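Local coordinates for cystathionine beta-lyase family protein, YNBB B.subtilis ortholog (Clostridium acetobutylicum, PDB 3HVY), which probably acts as a pyridoxal phosphate-dependent carbon-sulphur lyase of the methionine gamma-lyase family, with a putative role in aluminium resistance, at the interface of chains A and B. Residues are numbered along the deposited sequence; one frame, centred on the assembly and turned at random. Chains: chain A/B, Cystathionine beta-lyase family protein, YNBB B.subtilis ortholog.

The interface of chains A and B. Residues chain A 99, 243, 252, 384-386; chain B 67-70.
The ring of B:Tyr69 lies against A:Gly386 and A:Ile243, where a glycine-bracketed loop of chain B meets chain A in this methionine gamma-lyase family protein; two-fold symmetry gives the contact a twin with the chains exchanged. These pyridoxal phosphate enzymes of fold type I commonly build their active sites at a dimer interface. A:Ile243 directly precedes the lysine that carries the cofactor, so the loop may help to shape the neighbouring active site.

A:Gly386 and A:Ile243 meet the same face of the tyrosine ring. A:Gly386 CA lies over its CD2-CE2 side, 3.5 Å from CE2. A:Ile243 approaches obliquely, tip first, with its CD1 methyl 4.0 Å from CE1. The carbonyl oxygen of A:Val99 faces the opposite rim, near CD1. At the phenol end a water bonded to A:Gly386 O lies 3.3 Å from B:Tyr69 OH, a long and presumably weak link.

A:Gln385 grips the loop chiefly through its backbone. Its N-H is given to the hydroxyl OG of B:Ser67 at 3.0 Å; OG stands between the serine backbone N and carbonyl carbon (chi1 68°), and from there also meets A:Val384 CA. The carbonyl O of A:Gln385 accepts the N-H of B:Tyr69 at 3.1 Å, the donor standing above the carbonyl plane at a C=O...N angle of 142°. With CG anti to the backbone N, the glutamine side chain runs extended beside the loop. Its amide OE1 comes to 2.9 Å from B:Gly70 N, but the N-H of B:Gly70 is not directed at it, and the pair is not a hydrogen bond.

Between the serine and the tyrosine, B:Gly68 N donates to A:Thr252 O at 2.6 Å; the nitrogen lies nearly in line with the C=O bond (170°), though the N-H is turned well off the line to the oxygen. A:Val384 CG1 packs 3.7 Å from B:Gly68 CA, and a second water joins B:Gly68 O to A:Val99 O.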
ATOM      1  N   VAL A  99       2.636   6.550  17.000  1.00 33.35           N
ATOM      2  CA  VAL A  99       3.599   5.448  16.876  1.00 33.70           C
ATOM      3  C   VAL A  99       3.271   4.324  17.810  1.00 38.34           C
ATOM      4  O   VAL A  99       3.711   3.200  17.588  1.00 35.64           O
ATOM      5  CB  VAL A  99       5.104   5.906  17.008  1.00 32.57           C
ATOM      6  CG1 VAL A  99       5.411   6.968  15.967  1.00 30.24           C
ATOM      7  CG2 VAL A  99       5.442   6.410  18.407  1.00 29.30           C
ATOM      8  N   ILE A 243      -3.545  -0.770  17.984  1.00 34.68           N
ATOM      9  CA  ILE A 243      -3.026  -2.159  17.848  1.00 35.19           C
ATOM     10  C   ILE A 243      -3.373  -3.015  19.076  1.00 34.91           C
ATOM     11  O   ILE A 243      -2.889  -4.130  19.251  1.00 38.51           O
ATOM     12  CB  ILE A 243      -1.528  -2.248  17.410  1.00 37.26           C
ATOM     13  CG1 ILE A 243      -0.580  -1.626  18.453  1.00 42.32           C
ATOM     14  CG2 ILE A 243      -1.378  -1.642  15.958  1.00 31.52           C
ATOM     15  CD1 ILE A 243       0.936  -1.982  18.233  1.00 40.75           C
ATOM     16  N   THR A 252      -2.802  -1.695  11.660  1.00 35.60           N
ATOM     17  CA  THR A 252      -1.367  -2.022  11.636  1.00 36.38           C
ATOM     18  C   THR A 252      -0.575  -1.062  12.493  1.00 34.62           C
ATOM     19  O   THR A 252       0.514  -1.365  12.865  1.00 35.11           O
ATOM     20  CB  THR A 252      -0.824  -2.113  10.203  1.00 38.89           C
ATOM     21  OG1 THR A 252      -1.079  -0.878   9.529  1.00 41.14           O
ATOM     22  CG2 THR A 252      -1.485  -3.275   9.409  1.00 36.72           C
ATOM     23  N   VAL A 384       1.042  -8.237  13.572  1.00 35.73           N
ATOM     24  CA  VAL A 384       1.336  -6.812  13.718  1.00 33.57           C
ATOM     25  C   VAL A 384       2.273  -6.695  14.889  1.00 36.70           C
ATOM     26  O   VAL A 384       1.995  -7.203  15.983  1.00 37.34           O
ATOM     27  CB  VAL A 384       0.050  -5.988  13.934  1.00 35.27           C
ATOM     28  CG1 VAL A 384       0.370  -4.515  14.271  1.00 35.41           C
ATOM     29  CG2 VAL A 384      -0.830  -6.098  12.685  1.00 34.30           C
ATOM     30  N   GLN A 385       3.401  -6.028  14.662  1.00 38.09           N
ATOM     31  CA  GLN A 385       4.497  -6.051  15.610  1.00 37.79           C
ATOM     32  C   GLN A 385       4.088  -5.264  16.830  1.00 38.12           C
ATOM     33  O   GLN A 385       3.717  -4.102  16.723  1.00 38.54           O
ATOM     34  CB  GLN A 385       5.767  -5.512  14.954  1.00 38.75           C
ATOM     35  CG  GLN A 385       7.021  -5.617  15.846  1.00 43.73           C
ATOM     36  CD  GLN A 385       8.118  -4.688  15.397  1.00 54.03           C
ATOM     37  OE1 GLN A 385       7.943  -3.476  15.359  1.00 49.91           O
ATOM     38  NE2 GLN A 385       9.264  -5.254  15.048  1.00 61.24           N
ATOM     39  N   GLY A 386       4.056  -5.952  17.973  1.00 39.12           N
ATOM     40  CA  GLY A 386       3.683  -5.338  19.231  1.00 37.61           C
ATOM     41  C   GLY A 386       2.200  -5.314  19.551  1.00 39.35           C
ATOM     42  O   GLY A 386       1.810  -4.793  20.612  1.00 39.55           O
TER
ATOM     43  N   SER B  67       5.310  -2.811  10.546  1.00 36.26           N
ATOM     44  CA  SER B  67       3.987  -2.700  11.170  1.00 36.31           C
ATOM     45  C   SER B  67       4.124  -2.367  12.624  1.00 35.71           C
ATOM     46  O   SER B  67       5.221  -2.429  13.157  1.00 35.62           O
ATOM     47  CB  SER B  67       3.217  -4.017  11.076  1.00 38.85           C
ATOM     48  OG  SER B  67       3.820  -5.027  11.884  1.00 37.49           O
ATOM     49  N   GLY B  68       2.988  -2.054  13.255  1.00 35.48           N
ATOM     50  CA  GLY B  68       2.929  -1.836  14.687  1.00 34.87           C
ATOM     51  C   GLY B  68       3.989  -0.833  15.122  1.00 38.10           C
ATOM     52  O   GLY B  68       4.126   0.257  14.522  1.00 37.06           O
ATOM     53  N   TYR B  69       4.759  -1.217  16.139  1.00 39.51           N
ATOM     54  CA  TYR B  69       5.817  -0.358  16.706  1.00 42.66           C
ATOM     55  C   TYR B  69       6.918   0.054  15.727  1.00 43.34           C
ATOM     56  O   TYR B  69       7.549   1.110  15.906  1.00 43.62           O
ATOM     57  CB  TYR B  69       6.496  -1.062  17.908  1.00 42.98           C
ATOM     58  CG  TYR B  69       5.615  -1.269  19.089  1.00 43.11           C
ATOM     59  CD1 TYR B  69       4.668  -0.329  19.431  1.00 44.53           C
ATOM     60  CD2 TYR B  69       5.760  -2.390  19.892  1.00 48.04           C
ATOM     61  CE1 TYR B  69       3.857  -0.496  20.520  1.00 58.39           C
ATOM     62  CE2 TYR B  69       4.959  -2.579  20.984  1.00 48.13           C
ATOM     63  CZ  TYR B  69       3.995  -1.623  21.304  1.00 59.19           C
ATOM     64  OH  TYR B  69       3.179  -1.748  22.414  1.00 53.03           O
ATOM     65  N   GLY B  70       7.159  -0.787  14.728  1.00 41.80           N
ATOM     66  CA  GLY B  70       8.206  -0.538  13.766  1.00 45.71           C
ATOM     67  C   GLY B  70       9.599  -0.609  14.384  1.00 50.09           C
ATOM     68  O   GLY B  70      10.495   0.115  13.946  1.00 51.72           O
TER
HETATM   69  O   HOH W   1       4.447   2.923  14.821  1.00 38.54           O
HETATM   70  O   HOH W   2       0.225  -3.037  21.778  1.00 50.42           O